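Alr3699 protein (PDB 4XSO) is of unknown function but is a member of the GT-B-type glycosyltransferases, with two parallel-sheet alpha/beta halves in one chain. Local coordinates at residues D193-K196 and L197-L201; K252-H255 and Q256-T259; N157-A160 and S161-A164. All coordinates share one frame; numbering follows the deposited sequence.

Contact 1: D193-K196 and L197-L201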
# COMPACT_ATOMS: atom_id res chain seq x y z
N ASP A 193 -31.77 -17.49 41.08
CA ASP A 193 -31.50 -17.89 39.70
C ASP A 193 -30.41 -19.00 39.67
O ASP A 193 -30.52 -19.93 38.90
CB ASP A 193 -31.02 -16.71 38.82
CG ASP A 193 -32.17 -15.78 38.41
OD1 ASP A 193 -33.34 -16.16 38.60
OD2 ASP A 193 -31.92 -14.65 37.92
N ILE A 194 -29.38 -18.87 40.50
CA ILE A 194 -28.32 -19.85 40.60
C ILE A 194 -28.93 -21.20 40.94
O ILE A 194 -28.77 -22.14 40.20
CB ILE A 194 -27.24 -19.47 41.64
CG1 ILE A 194 -26.43 -18.25 41.17
CG2 ILE A 194 -26.27 -20.63 41.91
CD1 ILE A 194 -25.54 -17.64 42.26
N SER A 195 -29.69 -21.26 42.03
CA SER A 195 -30.28 -22.52 42.51
C SER A 195 -31.16 -23.15 41.46
O SER A 195 -31.08 -24.35 41.22
CB SER A 195 -31.04 -22.31 43.82
OG SER A 195 -31.58 -23.57 44.24
N LYS A 196 -31.96 -22.35 40.76
CA LYS A 196 -32.79 -22.91 39.71
C LYS A 196 -32.03 -23.50 38.56
O LYS A 196 -32.38 -24.56 37.98
CB LYS A 196 -33.79 -21.86 39.19
CG LYS A 196 -34.99 -21.68 40.13
CD LYS A 196 -35.50 -23.04 40.70
CE LYS A 196 -36.96 -23.05 41.15
NZ LYS A 196 -37.92 -23.34 40.03
N LEU A 197 -31.04 -22.75 38.15
CA LEU A 197 -30.23 -23.17 37.04
C LEU A 197 -29.48 -24.49 37.36
O LEU A 197 -29.45 -25.39 36.51
CB LEU A 197 -29.28 -22.03 36.60
CG LEU A 197 -28.37 -22.32 35.40
CD1 LEU A 197 -29.15 -22.70 34.15
CD2 LEU A 197 -27.52 -21.10 35.10
N ARG A 198 -28.86 -24.57 38.55
CA ARG A 198 -28.22 -25.82 38.95
C ARG A 198 -29.26 -27.02 38.94
O ARG A 198 -28.96 -28.12 38.53
CB ARG A 198 -27.54 -25.65 40.29
CG ARG A 198 -26.30 -24.78 40.23
CD ARG A 198 -25.85 -24.36 41.61
NE ARG A 198 -25.53 -25.50 42.47
CZ ARG A 198 -24.38 -26.14 42.52
NH1 ARG A 198 -23.35 -25.77 41.77
NH2 ARG A 198 -24.24 -27.13 43.37
N GLN A 199 -30.49 -26.74 39.36
CA GLN A 199 -31.56 -27.73 39.37
C GLN A 199 -31.87 -28.21 37.99
O GLN A 199 -31.87 -29.40 37.79
CB GLN A 199 -32.85 -27.19 40.04
CG GLN A 199 -32.79 -27.32 41.54
CD GLN A 199 -33.99 -26.71 42.29
OE1 GLN A 199 -34.72 -25.84 41.77
NE2 GLN A 199 -34.18 -27.14 43.53
N GLN A 200 -32.12 -27.30 37.05
CA GLN A 200 -32.44 -27.66 35.70
C GLN A 200 -31.29 -28.36 35.00
O GLN A 200 -31.50 -29.16 34.08
CB GLN A 200 -32.83 -26.42 34.93
CG GLN A 200 -34.15 -25.84 35.45
CD GLN A 200 -34.75 -24.79 34.53
OE1 GLN A 200 -34.20 -24.46 33.50
NE2 GLN A 200 -35.91 -24.28 34.90
N LEU A 201 -30.07 -28.04 35.39
CA LEU A 201 -28.92 -28.65 34.80
C LEU A 201 -28.66 -29.96 35.45
O LEU A 201 -27.84 -30.70 34.96
CB LEU A 201 -27.70 -27.76 34.94
CG LEU A 201 -27.71 -26.57 34.03
CD1 LEU A 201 -26.44 -25.77 34.21
CD2 LEU A 201 -27.87 -27.03 32.58

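Contact 2: K252-H255 and Q256-T259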
# COMPACT_ATOMS: atom_id res chain seq x y z
N LYS A 252 -14.42 -35.41 18.84
CA LYS A 252 -14.28 -36.90 18.88
C LYS A 252 -13.29 -37.39 19.95
O LYS A 252 -13.60 -38.28 20.73
CB LYS A 252 -13.82 -37.42 17.51
CG LYS A 252 -13.83 -38.95 17.35
CD LYS A 252 -12.98 -39.43 16.18
CE LYS A 252 -11.49 -39.42 16.56
NZ LYS A 252 -10.63 -38.98 15.44
N GLU A 253 -12.12 -36.79 20.00
CA GLU A 253 -11.10 -37.15 20.99
C GLU A 253 -11.60 -36.88 22.43
O GLU A 253 -11.40 -37.70 23.35
CB GLU A 253 -9.80 -36.44 20.65
CG GLU A 253 -8.58 -36.86 21.49
CD GLU A 253 -8.04 -35.71 22.37
OE1 GLU A 253 -8.28 -35.73 23.62
OE2 GLU A 253 -7.38 -34.79 21.80
N LEU A 254 -12.32 -35.78 22.65
CA LEU A 254 -12.81 -35.49 24.01
C LEU A 254 -13.78 -36.53 24.42
O LEU A 254 -13.72 -37.03 25.54
CB LEU A 254 -13.53 -34.12 24.15
CG LEU A 254 -12.67 -32.92 23.87
CD1 LEU A 254 -13.47 -31.65 24.08
CD2 LEU A 254 -11.42 -32.99 24.75
N HIS A 255 -14.75 -36.79 23.56
CA HIS A 255 -15.78 -37.80 23.87
C HIS A 255 -15.19 -39.16 24.21
O HIS A 255 -15.65 -39.85 25.15
CB HIS A 255 -16.77 -37.91 22.70
CG HIS A 255 -17.78 -36.78 22.63
ND1 HIS A 255 -18.67 -36.52 23.65
CD2 HIS A 255 -18.16 -35.99 21.61
CE1 HIS A 255 -19.50 -35.56 23.30
NE2 HIS A 255 -19.21 -35.21 22.06
N GLN A 256 -14.11 -39.52 23.52
CA GLN A 256 -13.53 -40.86 23.68
C GLN A 256 -12.79 -40.89 24.97
O GLN A 256 -12.92 -41.83 25.76
CB GLN A 256 -12.54 -41.17 22.55
CG GLN A 256 -13.22 -41.20 21.18
CD GLN A 256 -12.41 -41.98 20.14
OE1 GLN A 256 -11.62 -41.40 19.38
NE2 GLN A 256 -12.60 -43.30 20.12
N GLN A 257 -12.05 -39.79 25.20
CA GLN A 257 -11.29 -39.62 26.44
C GLN A 257 -12.25 -39.79 27.63
O GLN A 257 -11.98 -40.55 28.59
CB GLN A 257 -10.60 -38.21 26.48
CG GLN A 257 -9.86 -37.92 27.79
CD GLN A 257 -9.34 -36.49 27.94
OE1 GLN A 257 -9.70 -35.61 27.18
NE2 GLN A 257 -8.52 -36.25 28.95
N ILE A 258 -13.34 -39.00 27.62
CA ILE A 258 -14.28 -39.05 28.69
C ILE A 258 -14.84 -40.48 28.95
O ILE A 258 -14.97 -40.93 30.07
CB ILE A 258 -15.47 -38.09 28.38
CG1 ILE A 258 -15.04 -36.62 28.47
CG2 ILE A 258 -16.67 -38.39 29.29
CD1 ILE A 258 -15.98 -35.71 27.75
N THR A 259 -15.26 -41.15 27.90
CA THR A 259 -15.67 -42.56 28.02
C THR A 259 -14.49 -43.47 28.45
O THR A 259 -14.63 -44.25 29.35
CB THR A 259 -16.21 -43.07 26.69
OG1 THR A 259 -17.45 -42.39 26.40
CG2 THR A 259 -16.45 -44.59 26.77

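Contact 3: N157-A160 and S161-A164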
# COMPACT_ATOMS: atom_id res chain seq x y z
N ASN A 157 -3.20 -4.98 25.00
CA ASN A 157 -4.25 -5.49 25.88
C ASN A 157 -3.70 -6.14 27.13
O ASN A 157 -4.41 -6.45 28.10
CB ASN A 157 -5.22 -6.36 25.11
CG ASN A 157 -4.56 -7.66 24.56
OD1 ASN A 157 -3.33 -7.85 24.64
ND2 ASN A 157 -5.41 -8.56 24.04
N SER A 158 -2.38 -6.22 27.20
CA SER A 158 -1.75 -6.81 28.36
C SER A 158 -0.24 -6.54 28.32
O SER A 158 0.33 -6.23 27.26
CB SER A 158 -2.00 -8.31 28.36
OG SER A 158 -1.25 -8.92 27.33
N GLN A 159 0.37 -6.57 29.50
CA GLN A 159 1.85 -6.63 29.61
C GLN A 159 2.53 -7.75 28.76
O GLN A 159 3.53 -7.48 28.12
CB GLN A 159 2.31 -6.68 31.07
CG GLN A 159 1.96 -5.36 31.77
CD GLN A 159 2.29 -5.26 33.29
OE1 GLN A 159 2.48 -6.25 33.99
NE2 GLN A 159 2.32 -4.03 33.78
N ALA A 160 1.90 -8.90 28.66
CA ALA A 160 2.33 -10.03 27.81
C ALA A 160 2.36 -9.67 26.31
O ALA A 160 3.38 -9.89 25.63
CB ALA A 160 1.39 -11.20 28.01
N SER A 161 1.29 -9.02 25.83
CA SER A 161 1.25 -8.55 24.48
C SER A 161 2.28 -7.45 24.29
O SER A 161 2.96 -7.39 23.25
CB SER A 161 -0.16 -8.08 24.04
OG SER A 161 -1.03 -9.20 24.08
N GLN A 162 2.38 -6.56 25.24
CA GLN A 162 3.29 -5.44 25.12
C GLN A 162 4.71 -5.97 25.07
O GLN A 162 5.52 -5.49 24.32
CB GLN A 162 3.14 -4.52 26.33
CG GLN A 162 4.05 -3.29 26.39
CD GLN A 162 3.90 -2.57 27.71
OE1 GLN A 162 3.81 -3.20 28.74
NE2 GLN A 162 3.86 -1.28 27.68
N THR A 163 5.03 -6.90 25.94
CA THR A 163 6.41 -7.46 25.98
C THR A 163 6.73 -8.20 24.69
O THR A 163 7.82 -8.07 24.15
CB THR A 163 6.55 -8.44 27.18
OG1 THR A 163 5.39 -9.28 27.20
CG2 THR A 163 6.54 -7.70 28.40
N ALA A 164 5.79 -8.98 24.18
CA ALA A 164 6.04 -9.68 22.88
C ALA A 164 6.26 -8.71 21.69
O ALA A 164 7.10 -8.98 20.81
CB ALA A 164 4.93 -10.66 22.55

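Contact 1: D193-K196 and L197-L201
Helix 191-201, which leads in the chain to strand 207-212 of the second parallel sheet of this GT-B protein, pairs Ile-194 with Arg-198 and Lys-196 with Gln-199 along its turns. Four regular helical bonds tie 193-196 to 197-201. The straightest runs from Arg-198 N to Ile-194 O, 2.9 Å long with an N-H...O angle of 175°. On the same face the side chains of these two residues run alongside each other and point the same way. Ile-194 CG2 lies opposite the backbone N in its first torsion, and this leaves it flanking the aliphatic part of Arg-198, 3.8 Å from CD. The arginine then bends at chi3 (60°), swinging its guanidinium off the helix: NH1 makes a salt bridge to Asp-284 and a hydrogen bond to Ala-282 O, while NH2 bonds to the carbonyls of Ala-204 and Asn-206. Four acceptors thus fix the rotation of the group, and the Asp-284 carboxylate probably balances its charge. Leu-197 keeps CB over its own helix, 3.4 Å from Asp-193 O, but its branched end leads away to Leu-279 and Ala-282 of helix 276-282, so this side packs against a neighbouring helix. The exposed face is polar. Here Lys-196, bent at chi2 and chi4, arches across the extended chain of Gln-199. The lysine meets the amide oxygen with its methylenes rather than its ammonium: NZ stays 4.4 Å from Gln-199 OE1, too far for a hydrogen bond. One turn on, Gln-200 CG rests 3.3 Å from Lys-196 O. The tightest side-chain approach is between Lys-196 CD and Gln-199 OE1, at 3.1 Å.

Contact 2: K252-H255 and Q256-T259
Lys-252 and Gln-256 run side by side on the exposed face of helix 248-260, pointing the same way. The amide oxygen of Gln-256 lies against the lysine's methylenes, with OE1 3.4 Å from Lys-252 CE, and does not face its ammonium nitrogen. Lower down, Gln-256 CG presses on Lys-252 O at 3.0 Å. The next pair is turned differently: Glu-253 and Gln-257 cross at a slant, their carboxylate and amide planes 48° apart. Two oxygens face each other there, Glu-253 OE1 and Gln-257 OE1, at 3.8 Å. The amide orientation is set from beyond the helix, where Gln-257 NE2 donates to Asp-226 OD1 and to His-222 O. This leaves OE1 pointing back along the helix toward the preceding turn, where it is buried without a polar partner in the model and has Leu-254 CD2 beside it at 4.0 Å. Ile-258 folds over the preceding turn with CG1 opposite its carbonyl carbon (chi1 -71°), which lays CG1 3.2 Å from Leu-254 O. That same carbonyl accepts the nearly straight bond from Ile-258 N. Leu-254, Gln-257 and Ile-258 face helix 221-228, and Ile-258 also reaches strand 267-271. A polar outer face and a largely apolar inner one are characteristic of a sheet-covering helix, here the connecting helix of the beta-alpha-beta crossover from strand 235-240 to strand 267-271.

Contact 3: N157-A160 and S161-A164
With chi1 at 65° in Asn-157 and 71° in Ser-158, both side chains sit between backbone N and carbonyl carbon, and both turn onto Ser-161 at the start of helix 159-167, where Ser-158 is the N-cap. This helix connects strands 153-156 and 175-177 in a beta-alpha-beta unit of the first parallel sheet. The OG of Ser-158 accepts from Ser-161 N at 3.0 Å, satisfying a first-turn N-H, and is also bonded to Pro-295 O. Asn-157 holds the side chain of the same residue. Its OD1 accepts from Ser-161 OG, 2.7 Å away and in the amide's carbonyl plane; the same hydroxyl has a weak bond to Asp-128 O. The asparagine's ND2 donates to a bound glycerol, probably from the crystallisation liquor. Glu-320, far along the chain, accepts from Gln-159 N and Ala-160 N, so a carboxylate faces the helix start, where the helix dipole would favour negative charge. Pro-295 and Glu-320 come from the half built on the second parallel sheet, so this helix start lies where the two halves meet. Gln-159 and Gln-162 lie alongside each other with amide planes 18° apart, both touching Val-177, while Gln-162 NE2 donates to Thr-175 and to glycerol. After the cap, regular helical bonds take over, beginning with Gln-162 N to Ser-158 O at 2.9 Å. Thr-163 turns its hydroxyl back over the first turn, where OG1 faces two carbonyls, 2.7 Å from Gln-159 O and 2.6 Å from Ala-160 O.

How the contacts relate
All three contacts are local, each within one helix, and they follow one another along the chain in the order contact 3, contact 1, contact 2. Contacts 1 and 2 lie in the second, C-terminal half, on helices 191-201 and 248-260, with centres 27 Å apart and nearest atoms about 15 Å apart, so they do not touch. Contact 3 lies in the first half, its centre about 13 Å from the centre of the chain. It is the one in contact with bound glycerol and with residues of the other half. Its centre is 38 Å from that of contact 1, across the chain's centre, and 35 Å from that of contact 2.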